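Local coordinates for protein pseudopodium-enriched atypical kinase 1 (PDB 6BHC) that is a dimeric pseudokinase with a protein kinase fold that probably serves signalling more as a scaffold than as a catalyst, at residues C202-E207 with F280-L285; V113-Q118 with L184-S189; C66-A71 with C155-D160. The protein carries 1 engineered substitution. All blocks are in the same frame, centred on the assembly; numbering follows the deposited sequence. Where two conformers were deposited one is given.

Contact 1. Residues C202-E207 with F280-L285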
ATOM      1  N   CYS A 202      14.575 -33.756  15.998  1.00 27.57           N
ATOM      2  CA  CYS A 202      14.638 -34.813  17.010  1.00 37.18           C
ATOM      3  C   CYS A 202      14.854 -34.299  18.428  1.00 34.79           C
ATOM      4  O   CYS A 202      15.026 -35.111  19.347  1.00 43.69           O
ATOM      5  CB  CYS A 202      15.723 -35.847  16.690  1.00 42.22           C
ATOM      6  SG  CYS A 202      15.482 -36.719  15.135  1.00 56.76           S
ATOM      7  N   ASP A 203      14.846 -32.989  18.646  1.00 29.12           N
ATOM      8  CA  ASP A 203      15.013 -32.445  19.990  1.00 29.49           C
ATOM      9  C   ASP A 203      14.225 -31.143  20.110  1.00 30.88           C
ATOM     10  O   ASP A 203      14.735 -30.115  20.559  1.00 27.95           O
ATOM     11  CB  ASP A 203      16.492 -32.244  20.316  1.00 43.21           C
ATOM     12  CG  ASP A 203      16.736 -32.019  21.798  1.00 51.19           C
ATOM     13  OD1 ASP A 203      15.959 -32.557  22.616  1.00 42.87           O
ATOM     14  OD2 ASP A 203      17.701 -31.306  22.143  1.00 51.78           O
ATOM     15  N   LEU A 204      12.959 -31.178  19.706  1.00 32.32           N
ATOM     16  CA  LEU A 204      12.098 -30.001  19.751  1.00 27.63           C
ATOM     17  C   LEU A 204      11.621 -29.803  21.184  1.00 32.87           C
ATOM     18  O   LEU A 204      10.674 -30.450  21.635  1.00 34.19           O
ATOM     19  CB  LEU A 204      10.929 -30.157  18.787  1.00 30.21           C
ATOM     20  CG  LEU A 204      11.295 -30.136  17.302  1.00 32.21           C
ATOM     21  CD1 LEU A 204      10.069 -30.379  16.435  1.00 33.13           C
ATOM     22  CD2 LEU A 204      11.960 -28.816  16.938  1.00 31.41           C
ATOM     23  N   ARG A 205      12.288 -28.908  21.907  1.00 31.42           N
ATOM     24  CA  ARG A 205      11.909 -28.545  23.263  1.00 24.15           C
ATOM     25  C   ARG A 205      11.804 -27.030  23.357  1.00 29.06           C
ATOM     26  O   ARG A 205      12.437 -26.301  22.588  1.00 36.37           O
ATOM     27  CB  ARG A 205      12.912 -29.090  24.292  1.00 24.98           C
ATOM     28  CG  ARG A 205      12.850 -30.607  24.445  1.00 35.02           C
ATOM     29  CD  ARG A 205      13.879 -31.147  25.431  1.00 44.11           C
ATOM     30  NE  ARG A 205      15.238 -31.106  24.897  1.00 53.72           N
ATOM     31  CZ  ARG A 205      16.195 -30.299  25.343  1.00 58.61           C
ATOM     32  NH1 ARG A 205      15.950 -29.466  26.344  1.00 59.03           N
ATOM     33  NH2 ARG A 205      17.402 -30.332  24.794  1.00 59.69           N
ATOM     34  N   LEU A 206      10.987 -26.560  24.304  1.00 30.85           N
ATOM     35  CA  LEU A 206      10.686 -25.133  24.375  1.00 26.83           C
ATOM     36  C   LEU A 206      11.933 -24.301  24.651  1.00 26.23           C
ATOM     37  O   LEU A 206      12.007 -23.142  24.231  1.00 29.43           O
ATOM     38  CB  LEU A 206       9.619 -24.872  25.439  1.00 26.35           C
ATOM     39  CG  LEU A 206       8.222 -25.425  25.140  1.00 31.03           C
ATOM     40  CD1 LEU A 206       7.239 -25.051  26.241  1.00 31.10           C
ATOM     41  CD2 LEU A 206       7.726 -24.934  23.788  1.00 28.28           C
ATOM     42  N   GLU A 207      12.921 -24.870  25.342  1.00 25.83           N
ATOM     43  CA  GLU A 207      14.172 -24.164  25.590  1.00 32.56           C
ATOM     44  C   GLU A 207      15.089 -24.139  24.374  1.00 34.76           C
ATOM     45  O   GLU A 207      16.120 -23.457  24.411  1.00 34.14           O
ATOM     46  CB  GLU A 207      14.906 -24.788  26.784  1.00 31.62           C
ATOM     47  CG  GLU A 207      15.128 -26.293  26.689  1.00 40.20           C
ATOM     48  CD  GLU A 207      13.950 -27.107  27.205  1.00 59.95           C
ATOM     49  OE1 GLU A 207      12.842 -26.545  27.342  1.00 56.23           O
ATOM     50  OE2 GLU A 207      14.135 -28.311  27.480  1.00 69.04           O
ATOM     51  N   PHE A 280       5.437 -35.548  15.888  1.00 27.38           N
ATOM     52  CA  PHE A 280       5.026 -36.064  17.190  1.00 31.22           C
ATOM     53  C   PHE A 280       5.494 -35.154  18.321  1.00 29.41           C
ATOM     54  O   PHE A 280       4.752 -34.920  19.281  1.00 32.74           O
ATOM     55  CB  PHE A 280       5.561 -37.483  17.383  1.00 25.07           C
ATOM     56  CG  PHE A 280       5.180 -38.104  18.697  1.00 25.60           C
ATOM     57  CD1 PHE A 280       3.967 -38.756  18.843  1.00 25.79           C
ATOM     58  CD2 PHE A 280       6.039 -38.042  19.782  1.00 26.94           C
ATOM     59  CE1 PHE A 280       3.615 -39.330  20.049  1.00 26.55           C
ATOM     60  CE2 PHE A 280       5.694 -38.615  20.991  1.00 39.53           C
ATOM     61  CZ  PHE A 280       4.481 -39.260  21.123  1.00 42.72           C
ATOM     62  N   GLN A 281       6.720 -34.631  18.227  1.00 22.77           N
ATOM     63  CA  GLN A 281       7.219 -33.751  19.280  1.00 23.86           C
ATOM     64  C   GLN A 281       6.505 -32.406  19.277  1.00 30.35           C
ATOM     65  O   GLN A 281       6.382 -31.771  20.330  1.00 34.42           O
ATOM     66  CB  GLN A 281       8.729 -33.560  19.134  1.00 23.56           C
ATOM     67  CG  GLN A 281       9.537 -34.807  19.460  1.00 25.51           C
ATOM     68  CD  GLN A 281      11.037 -34.569  19.428  1.00 36.53           C
ATOM     69  OE1 GLN A 281      11.512 -33.570  18.886  1.00 39.31           O
ATOM     70  NE2 GLN A 281      11.793 -35.491  20.012  1.00 35.47           N
ATOM     71  N   THR A 282       6.024 -31.961  18.114  1.00 28.48           N
ATOM     72  CA  THR A 282       5.243 -30.730  18.057  1.00 20.97           C
ATOM     73  C   THR A 282       3.919 -30.878  18.798  1.00 21.87           C
ATOM     74  O   THR A 282       3.432 -29.911  19.397  1.00 24.99           O
ATOM     75  CB  THR A 282       5.006 -30.329  16.600  1.00 22.75           C
ATOM     76  OG1 THR A 282       6.268 -30.144  15.946  1.00 28.74           O
ATOM     77  CG2 THR A 282       4.212 -29.035  16.515  1.00 17.15           C
ATOM     78  N   GLY A 283       3.330 -32.076  18.782  1.00 19.98           N
ATOM     79  CA  GLY A 283       2.105 -32.298  19.529  1.00 18.25           C
ATOM     80  C   GLY A 283       2.300 -32.184  21.027  1.00 21.49           C
ATOM     81  O   GLY A 283       1.409 -31.715  21.741  1.00 23.34           O
ATOM     82  N   ILE A 284       3.462 -32.611  21.525  1.00 19.57           N
ATOM     83  CA  ILE A 284       3.776 -32.434  22.939  1.00 20.17           C
ATOM     84  C   ILE A 284       3.941 -30.956  23.267  1.00 27.13           C
ATOM     85  O   ILE A 284       3.524 -30.492  24.336  1.00 40.35           O
ATOM     86  CB  ILE A 284       5.035 -33.241  23.307  1.00 26.80           C
ATOM     87  CG1 ILE A 284       4.775 -34.740  23.146  1.00 22.84           C
ATOM     88  CG2 ILE A 284       5.491 -32.923  24.725  1.00 26.07           C
ATOM     89  CD1 ILE A 284       5.952 -35.605  23.526  1.00 29.65           C
ATOM     90  N   LEU A 285       4.543 -30.191  22.352  1.00 27.92           N
ATOM     91  CA  LEU A 285       4.764 -28.770  22.603  1.00 25.84           C
ATOM     92  C   LEU A 285       3.454 -28.009  22.744  1.00 31.37           C
ATOM     93  O   LEU A 285       3.395 -27.012  23.472  1.00 32.90           O
ATOM     94  CB  LEU A 285       5.606 -28.161  21.482  1.00 22.54           C
ATOM     95  CG  LEU A 285       7.031 -28.688  21.326  1.00 26.51           C
ATOM     96  CD1 LEU A 285       7.755 -27.918  20.234  1.00 22.13           C
ATOM     97  CD2 LEU A 285       7.786 -28.602  22.642  1.00 29.90           C
TER
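Gln-281 reaches from helix 277-289 to the backbone of residues 202-207, the catalytic loop of the kinase fold, whose usual His-Arg-Asp motif here carries Cys-202 in the arginine position. With CG anti to its own carbonyl carbon (chi1 -70°) and the chain extended beyond, its amide reaches the loop backbone and binds it twice. OE1 accepts from Leu-204 N at 2.9 Å, a nearly straight bond whose donor stands above the carbonyl plane, while NE2 makes a weak bond of 3.3 Å to Cys-202 O. NE2 also donates to Arg-263 O, and Asp-278 of the same helix takes the amide of Cys-202, as the corresponding aspartate does in active kinases. Next to this polar grip the packing is close and buried. Leu-285 sets CD2 3.6 Å from Leu-204 O, and CD1 lies 4.1 Å from Leu-204 CB. The side chains of Leu-206 and Leu-285 run past each other in opposite directions and meet through their CD2 atoms.

The reverse side of the loop has little contact with the helix and is partly exposed. There Asp-203 and Arg-205 point away from the helix and pair with one another in a salt bridge. Arg-205 grips the carboxylate side-on: NE lies 2.8 Å from Asp-203 OD1, which sits in the guanidinium plane, and NH2 takes OD2.

Contact 2. Residues V113-Q118 with L184-S189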
ATOM      1  N   VAL A 113      19.214 -20.373   4.124  1.00 29.49           N
ATOM      2  CA  VAL A 113      18.738 -19.519   5.202  1.00 28.08           C
ATOM      3  C   VAL A 113      17.212 -19.531   5.247  1.00 30.44           C
ATOM      4  O   VAL A 113      16.531 -19.658   4.222  1.00 29.23           O
ATOM      5  CB  VAL A 113      19.275 -18.085   5.050  1.00 32.88           C
ATOM      6  CG1 VAL A 113      20.797 -18.082   5.114  1.00 33.42           C
ATOM      7  CG2 VAL A 113      18.791 -17.465   3.749  1.00 42.33           C
ATOM      8  N   HIS A 114      16.673 -19.420   6.458  1.00 25.72           N
ATOM      9  CA  HIS A 114      15.234 -19.403   6.664  1.00 24.68           C
ATOM     10  C   HIS A 114      14.923 -18.495   7.842  1.00 23.89           C
ATOM     11  O   HIS A 114      15.696 -18.407   8.798  1.00 29.54           O
ATOM     12  CB  HIS A 114      14.679 -20.808   6.912  1.00 24.72           C
ATOM     13  CG  HIS A 114      13.186 -20.882   6.870  1.00 27.46           C
ATOM     14  ND1 HIS A 114      12.394 -20.604   7.963  1.00 28.12           N
ATOM     15  CD2 HIS A 114      12.338 -21.199   5.864  1.00 28.81           C
ATOM     16  CE1 HIS A 114      11.124 -20.748   7.632  1.00 28.08           C
ATOM     17  NE2 HIS A 114      11.063 -21.111   6.363  1.00 27.49           N
ATOM     18  N   PHE A 115      13.767 -17.832   7.762  1.00 29.89           N
ATOM     19  CA  PHE A 115      13.382 -16.842   8.763  1.00 22.72           C
ATOM     20  C   PHE A 115      13.291 -17.442  10.162  1.00 27.96           C
ATOM     21  O   PHE A 115      13.560 -16.751  11.152  1.00 24.76           O
ATOM     22  CB  PHE A 115      12.047 -16.215   8.354  1.00 22.71           C
ATOM     23  CG  PHE A 115      11.617 -15.056   9.206  1.00 22.02           C
ATOM     24  CD1 PHE A 115      12.242 -13.824   9.094  1.00 22.44           C
ATOM     25  CD2 PHE A 115      10.560 -15.188  10.092  1.00 24.42           C
ATOM     26  CE1 PHE A 115      11.834 -12.753   9.866  1.00 24.17           C
ATOM     27  CE2 PHE A 115      10.149 -14.122  10.868  1.00 22.18           C
ATOM     28  CZ  PHE A 115      10.785 -12.901  10.751  1.00 23.77           C
ATOM     29  N   ASN A 116      12.932 -18.722  10.267  1.00 24.37           N
ATOM     30  CA  ASN A 116      12.676 -19.361  11.552  1.00 22.76           C
ATOM     31  C   ASN A 116      13.727 -20.406  11.914  1.00 23.43           C
ATOM     32  O   ASN A 116      13.493 -21.234  12.801  1.00 25.67           O
ATOM     33  CB  ASN A 116      11.282 -19.989  11.552  1.00 22.63           C
ATOM     34  CG  ASN A 116      10.194 -18.977  11.264  1.00 22.12           C
ATOM     35  OD1 ASN A 116       9.541 -19.032  10.223  1.00 23.38           O
ATOM     36  ND2 ASN A 116       9.996 -18.042  12.185  1.00 23.80           N
ATOM     37  N   ILE A 117      14.880 -20.387  11.252  1.00 25.52           N
ATOM     38  CA  ILE A 117      15.972 -21.303  11.549  1.00 26.13           C
ATOM     39  C   ILE A 117      17.218 -20.479  11.841  1.00 31.29           C
ATOM     40  O   ILE A 117      17.502 -19.500  11.143  1.00 24.89           O
ATOM     41  CB  ILE A 117      16.213 -22.301  10.396  1.00 32.90           C
ATOM     42  CG1 ILE A 117      14.957 -23.147  10.169  1.00 28.38           C
ATOM     43  CG2 ILE A 117      17.413 -23.198  10.691  1.00 26.40           C
ATOM     44  CD1 ILE A 117      15.122 -24.238   9.143  1.00 34.06           C
ATOM     45  N   GLN A 118      17.953 -20.872  12.879  1.00 25.42           N
ATOM     46  CA  GLN A 118      19.062 -20.061  13.365  1.00 39.09           C
ATOM     47  C   GLN A 118      20.170 -19.960  12.325  1.00 31.07           C
ATOM     48  O   GLN A 118      20.571 -20.962  11.725  1.00 29.62           O
ATOM     49  CB  GLN A 118      19.615 -20.643  14.665  1.00 34.74           C
ATOM     50  CG  GLN A 118      20.710 -19.798  15.287  1.00 35.07           C
ATOM     51  CD  GLN A 118      21.069 -20.246  16.687  1.00 37.57           C
ATOM     52  OE1 GLN A 118      21.243 -21.436  16.946  1.00 32.27           O
ATOM     53  NE2 GLN A 118      21.174 -19.291  17.603  1.00 27.30           N
ATOM     54  N   LEU A 184       3.505 -21.414  16.931  1.00 22.06           N
ATOM     55  CA  LEU A 184       3.450 -22.743  16.333  1.00 19.60           C
ATOM     56  C   LEU A 184       3.463 -22.671  14.814  1.00 20.87           C
ATOM     57  O   LEU A 184       4.025 -23.556  14.155  1.00 21.42           O
ATOM     58  CB  LEU A 184       2.206 -23.487  16.822  1.00 19.59           C
ATOM     59  CG  LEU A 184       2.192 -23.928  18.289  1.00 29.74           C
ATOM     60  CD1 LEU A 184       0.833 -24.503  18.667  1.00 20.81           C
ATOM     61  CD2 LEU A 184       3.298 -24.938  18.558  1.00 19.47           C
ATOM     62  N   LEU A 185       2.854 -21.630  14.241  1.00 22.46           N
ATOM     63  CA  LEU A 185       2.871 -21.462  12.792  1.00 22.45           C
ATOM     64  C   LEU A 185       4.288 -21.232  12.279  1.00 20.64           C
ATOM     65  O   LEU A 185       4.675 -21.776  11.239  1.00 25.92           O
ATOM     66  CB  LEU A 185       1.959 -20.303  12.391  1.00 23.34           C
ATOM     67  CG  LEU A 185       1.805 -20.051  10.892  1.00 23.09           C
ATOM     68  CD1 LEU A 185       1.246 -21.286  10.218  1.00 26.81           C
ATOM     69  CD2 LEU A 185       0.913 -18.848  10.635  1.00 23.78           C
ATOM     70  N   GLN A 186       5.075 -20.426  12.995  1.00 13.04           N
ATOM     71  CA  GLN A 186       6.462 -20.212  12.595  1.00 17.68           C
ATOM     72  C   GLN A 186       7.285 -21.485  12.755  1.00 22.48           C
ATOM     73  O   GLN A 186       8.177 -21.758  11.944  1.00 30.15           O
ATOM     74  CB  GLN A 186       7.076 -19.076  13.409  1.00 21.10           C
ATOM     75  CG  GLN A 186       6.376 -17.742  13.240  1.00 23.31           C
ATOM     76  CD  GLN A 186       7.029 -16.645  14.050  1.00 25.37           C
ATOM     77  OE1 GLN A 186       8.179 -16.277  13.810  1.00 22.49           O
ATOM     78  NE2 GLN A 186       6.300 -16.121  15.026  1.00 19.22           N
ATOM     79  N   LEU A 187       7.002 -22.273  13.796  1.00 19.08           N
ATOM     80  CA  LEU A 187       7.701 -23.540  13.980  1.00 19.81           C
ATOM     81  C   LEU A 187       7.436 -24.481  12.814  1.00 18.39           C
ATOM     82  O   LEU A 187       8.361 -25.105  12.281  1.00 22.13           O
ATOM     83  CB  LEU A 187       7.280 -24.188  15.300  1.00 18.60           C
ATOM     84  CG  LEU A 187       7.836 -25.591  15.561  1.00 28.38           C
ATOM     85  CD1 LEU A 187       9.358 -25.574  15.609  1.00 18.99           C
ATOM     86  CD2 LEU A 187       7.264 -26.174  16.846  1.00 24.85           C
ATOM     87  N   CYS A 188       6.171 -24.595  12.400  1.00 11.83           N
ATOM     88  CA  CYS A 188       5.842 -25.456  11.270  1.00 22.98           C
ATOM     89  C   CYS A 188       6.539 -24.989   9.999  1.00 17.82           C
ATOM     90  O   CYS A 188       6.966 -25.811   9.180  1.00 20.80           O
ATOM     91  CB  CYS A 188       4.326 -25.507  11.075  1.00 25.88           C
ATOM     92  SG  CYS A 188       3.452 -26.302  12.448  1.00 34.38           S
ATOM     93  N   SER A 189       6.675 -23.672   9.824  1.00 14.61           N
ATOM     94  CA  SER A 189       7.374 -23.150   8.654  0.59 18.80           C
ATOM     95  C   SER A 189       8.830 -23.602   8.640  1.00 19.77           C
ATOM     96  O   SER A 189       9.343 -24.047   7.609  1.00 20.75           O
ATOM     97  CB  SER A 189       7.281 -21.625   8.624  0.59 18.71           C
ATOM     98  OG  SER A 189       5.934 -21.200   8.506  0.59 30.45           O
TER
HETATM   99  O   HOH W   1       8.882 -23.054   4.933  1.00 33.21           O
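His-114 and Asn-116 lie across from the helix face formed by Gln-186 and Ser-189, in a type I beta turn from His-114 to Ile-117 that matches the kinase loop between helix C and strand 4. CG of His-114 stands anti to the backbone N (chi1 -169°), setting the ring toward the helix; NE2 lies 3.6 Å from Ser-189 O. A water joins the two, donating to Ser-189 O at 2.9 Å and lying 3.3 Å from His-114 NE2. The other ring nitrogen, ND1, accepts from Asn-116 N at 3.0 Å, with the donor somewhat tilted from the ring plane. Replacing His-114 by an alanine would probably leave Asn-116 N without this acceptor and break the water link to the helix.

Asn-116 has CG beside its backbone N (chi1 -58°), and its side chain crosses that of Gln-186 at about a right angle, the two amide planes 63° apart. Asn-116 ND2 comes 3.3 Å from Gln-186 CB and makes a weak bond to Gln-186 OE1. Its stronger partner is Leu-238 O, while Gln-186 accepts from Leu-238 N and donates through NE2 to Thr-236 O. The turn, helix 173-194 and strand 237-240 thus meet one another, Asn-116 and Gln-118 adding backbone bonds to Val-240, with helix 343-354 packed on helix 173-194.

Contact 3. Residues C66-A71 with C155-D160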
ATOM      1  N   CYS A  66      20.042 -14.687  27.109  1.00 40.02           N
ATOM      2  CA  CYS A  66      19.198 -15.845  26.852  1.00 36.96           C
ATOM      3  C   CYS A  66      19.955 -17.101  27.259  1.00 39.42           C
ATOM      4  O   CYS A  66      21.173 -17.181  27.082  1.00 32.80           O
ATOM      5  CB  CYS A  66      18.788 -15.928  25.377  1.00 38.29           C
ATOM      6  SG  CYS A  66      17.737 -17.344  24.979  1.00 37.33           S
ATOM      7  N   GLU A  67      19.225 -18.074  27.802  1.00 39.22           N
ATOM      8  CA  GLU A  67      19.791 -19.355  28.225  1.00 46.43           C
ATOM      9  C   GLU A  67      19.009 -20.468  27.535  1.00 42.54           C
ATOM     10  O   GLU A  67      17.923 -20.843  27.987  1.00 43.88           O
ATOM     11  CB  GLU A  67      19.746 -19.503  29.742  1.00 47.94           C
ATOM     12  CG  GLU A  67      20.747 -18.631  30.479  1.00 59.13           C
ATOM     13  CD  GLU A  67      20.532 -18.640  31.979  1.00 70.25           C
ATOM     14  OE1 GLU A  67      19.612 -17.942  32.454  1.00 77.34           O
ATOM     15  OE2 GLU A  67      21.276 -19.354  32.683  1.00 74.03           O
ATOM     16  N   ALA A  68      19.560 -20.995  26.445  1.00 39.85           N
ATOM     17  CA  ALA A  68      18.894 -22.023  25.666  1.00 36.72           C
ATOM     18  C   ALA A  68      19.318 -23.412  26.141  1.00 41.39           C
ATOM     19  O   ALA A  68      20.135 -23.570  27.051  1.00 34.24           O
ATOM     20  CB  ALA A  68      19.185 -21.835  24.178  1.00 30.69           C
ATOM     21  N   GLY A  69      18.753 -24.438  25.507  1.00 39.65           N
ATOM     22  CA  GLY A  69      19.053 -25.812  25.869  1.00 43.01           C
ATOM     23  C   GLY A  69      20.438 -26.285  25.480  1.00 41.12           C
ATOM     24  O   GLY A  69      20.882 -27.320  25.989  1.00 38.80           O
ATOM     25  N   ASP A  70      21.129 -25.560  24.603  1.00 43.93           N
ATOM     26  CA  ASP A  70      22.443 -25.974  24.135  1.00 39.06           C
ATOM     27  C   ASP A  70      23.552 -24.973  24.416  1.00 38.28           C
ATOM     28  O   ASP A  70      24.726 -25.312  24.225  1.00 34.46           O
ATOM     29  CB  ASP A  70      22.412 -26.253  22.623  1.00 37.11           C
ATOM     30  CG  ASP A  70      22.049 -25.022  21.810  1.00 45.98           C
ATOM     31  OD1 ASP A  70      21.439 -24.092  22.378  1.00 48.17           O
ATOM     32  OD2 ASP A  70      22.372 -24.985  20.601  1.00 40.46           O
ATOM     33  N   ALA A  71      23.230 -23.761  24.862  1.00 33.28           N
ATOM     34  CA  ALA A  71      24.248 -22.729  24.986  1.00 35.47           C
ATOM     35  C   ALA A  71      23.720 -21.587  25.839  1.00 42.52           C
ATOM     36  O   ALA A  71      22.545 -21.547  26.213  1.00 33.10           O
ATOM     37  CB  ALA A  71      24.681 -22.212  23.612  1.00 32.45           C
ATOM     38  N   CYS A 155      16.379 -12.825  22.945  1.00 25.51           N
ATOM     39  CA  CYS A 155      16.029 -12.174  24.199  1.00 37.92           C
ATOM     40  C   CYS A 155      15.513 -13.148  25.246  1.00 35.84           C
ATOM     41  O   CYS A 155      15.620 -12.858  26.443  1.00 36.16           O
ATOM     42  CB  CYS A 155      14.974 -11.090  23.954  1.00 40.25           C
ATOM     43  SG  CYS A 155      15.405  -9.932  22.639  1.00 66.63           S
ATOM     44  N   LEU A 156      14.970 -14.284  24.819  1.00 39.97           N
ATOM     45  CA  LEU A 156      14.439 -15.314  25.704  1.00 34.35           C
ATOM     46  C   LEU A 156      14.071 -16.514  24.841  1.00 28.62           C
ATOM     47  O   LEU A 156      14.111 -16.452  23.609  1.00 28.09           O
ATOM     48  CB  LEU A 156      13.225 -14.819  26.500  1.00 33.66           C
ATOM     49  CG  LEU A 156      11.904 -14.612  25.752  1.00 38.56           C
ATOM     50  CD1 LEU A 156      10.743 -14.606  26.734  1.00 35.95           C
ATOM     51  CD2 LEU A 156      11.913 -13.325  24.939  1.00 36.88           C
ATOM     52  N   THR A 157      13.721 -17.612  25.502  1.00 26.14           N
ATOM     53  CA  THR A 157      13.215 -18.796  24.827  1.00 30.00           C
ATOM     54  C   THR A 157      11.702 -18.875  24.979  1.00 29.21           C
ATOM     55  O   THR A 157      11.090 -18.145  25.762  1.00 28.54           O
ATOM     56  CB  THR A 157      13.859 -20.068  25.382  1.00 29.41           C
ATOM     57  OG1 THR A 157      13.578 -20.172  26.782  1.00 35.35           O
ATOM     58  CG2 THR A 157      15.364 -20.054  25.166  1.00 28.89           C
ATOM     59  N   VAL A 158      11.095 -19.786  24.217  1.00 21.93           N
ATOM     60  CA  VAL A 158       9.667 -20.018  24.390  1.00 23.81           C
ATOM     61  C   VAL A 158       9.388 -20.601  25.770  1.00 26.56           C
ATOM     62  O   VAL A 158       8.366 -20.283  26.390  1.00 28.83           O
ATOM     63  CB  VAL A 158       9.126 -20.914  23.260  1.00 29.19           C
ATOM     64  CG1 VAL A 158       7.657 -21.235  23.491  1.00 25.87           C
ATOM     65  CG2 VAL A 158       9.305 -20.227  21.917  1.00 20.29           C
ATOM     66  N   ALA A 159      10.297 -21.436  26.287  1.00 26.94           N
ATOM     67  CA  ALA A 159      10.149 -21.937  27.650  1.00 25.80           C
ATOM     68  C   ALA A 159      10.079 -20.793  28.655  1.00 31.55           C
ATOM     69  O   ALA A 159       9.258 -20.821  29.578  1.00 34.83           O
ATOM     70  CB  ALA A 159      11.298 -22.885  27.994  1.00 25.17           C
ATOM     71  N   ASP A 160      10.927 -19.775  28.487  1.00 33.93           N
ATOM     72  CA  ASP A 160      10.868 -18.614  29.371  1.00 32.06           C
ATOM     73  C   ASP A 160       9.564 -17.854  29.188  1.00 32.59           C
ATOM     74  O   ASP A 160       8.966 -17.382  30.163  1.00 35.09           O
ATOM     75  CB  ASP A 160      12.059 -17.690  29.113  1.00 36.99           C
ATOM     76  CG  ASP A 160      13.394 -18.375  29.326  1.00 51.88           C
ATOM     77  OD1 ASP A 160      13.499 -19.221  30.240  1.00 59.36           O
ATOM     78  OD2 ASP A 160      14.342 -18.063  28.574  1.00 55.27           O
TER
HETATM   79  O   HOH W   2      16.919 -17.362  28.965  1.00 44.63           O
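Cys-66 turns its thiol anti to the backbone N (chi1 180°), and Thr-157 holds CG2 anti to its own carbonyl carbon, so that SG and CG2 meet at 3.6 Å. The sulfur also lies 3.8 Å from Leu-156 C, close against the backbone before the helix. The same methyl of Thr-157 also lies against Glu-67 O, and against CA and CB of Ala-68. Thr-157 OG1, pointing between its N and carbonyl carbon, is left for the helix start: it accepts from Asp-160 N at 3.2 Å. In return Asp-160 OD2 accepts from Thr-157 N, which completes a capping box.

A water carries this cap across the contact, taking the hydrogen of Glu-67 N at 2.7 Å and donating to Asp-160 OD2. Asp-160 OD1 has its own mate in Arg-163, which is likely to offset the charge of Asp-160; Glu-67 OE1 and Asp-160 OD2, of like charge, stay 6.5 Å apart. By position in the fold, residues 66-71 probably lie at the turn that corresponds to the glycine-rich loop of active kinases, and here rest against the end of the hinge and the start of helix 158-163, which is consistent with an unusual catalytic cleft.

Segments of contacts 2 and 3 alternate along the chain (66-71, 113-118, 155-160, 184-189), and contact 1 follows both. Centres lie about 14 Å apart for contacts 1 and 2 and for 1 and 3, and about 16 Å for 2 and 3. Contacts 1 and 2 join where helix 277-289 packs on helix 173-194, Leu-285 CD1 lying 3.8 Å from Leu-187 CD2. The catalytic loop also ties contact 1 to contact 3: Glu-207 O probably bonds Gly-69 N, and Leu-206 O probably bonds Ala-159 N. Contact 1 is internal to the C-terminal lobe, whereas contacts 2 and 3 bring that lobe and the hinge against parts of the N-terminal lobe; the link from 202-207 to 66-71 would probably narrow the cleft.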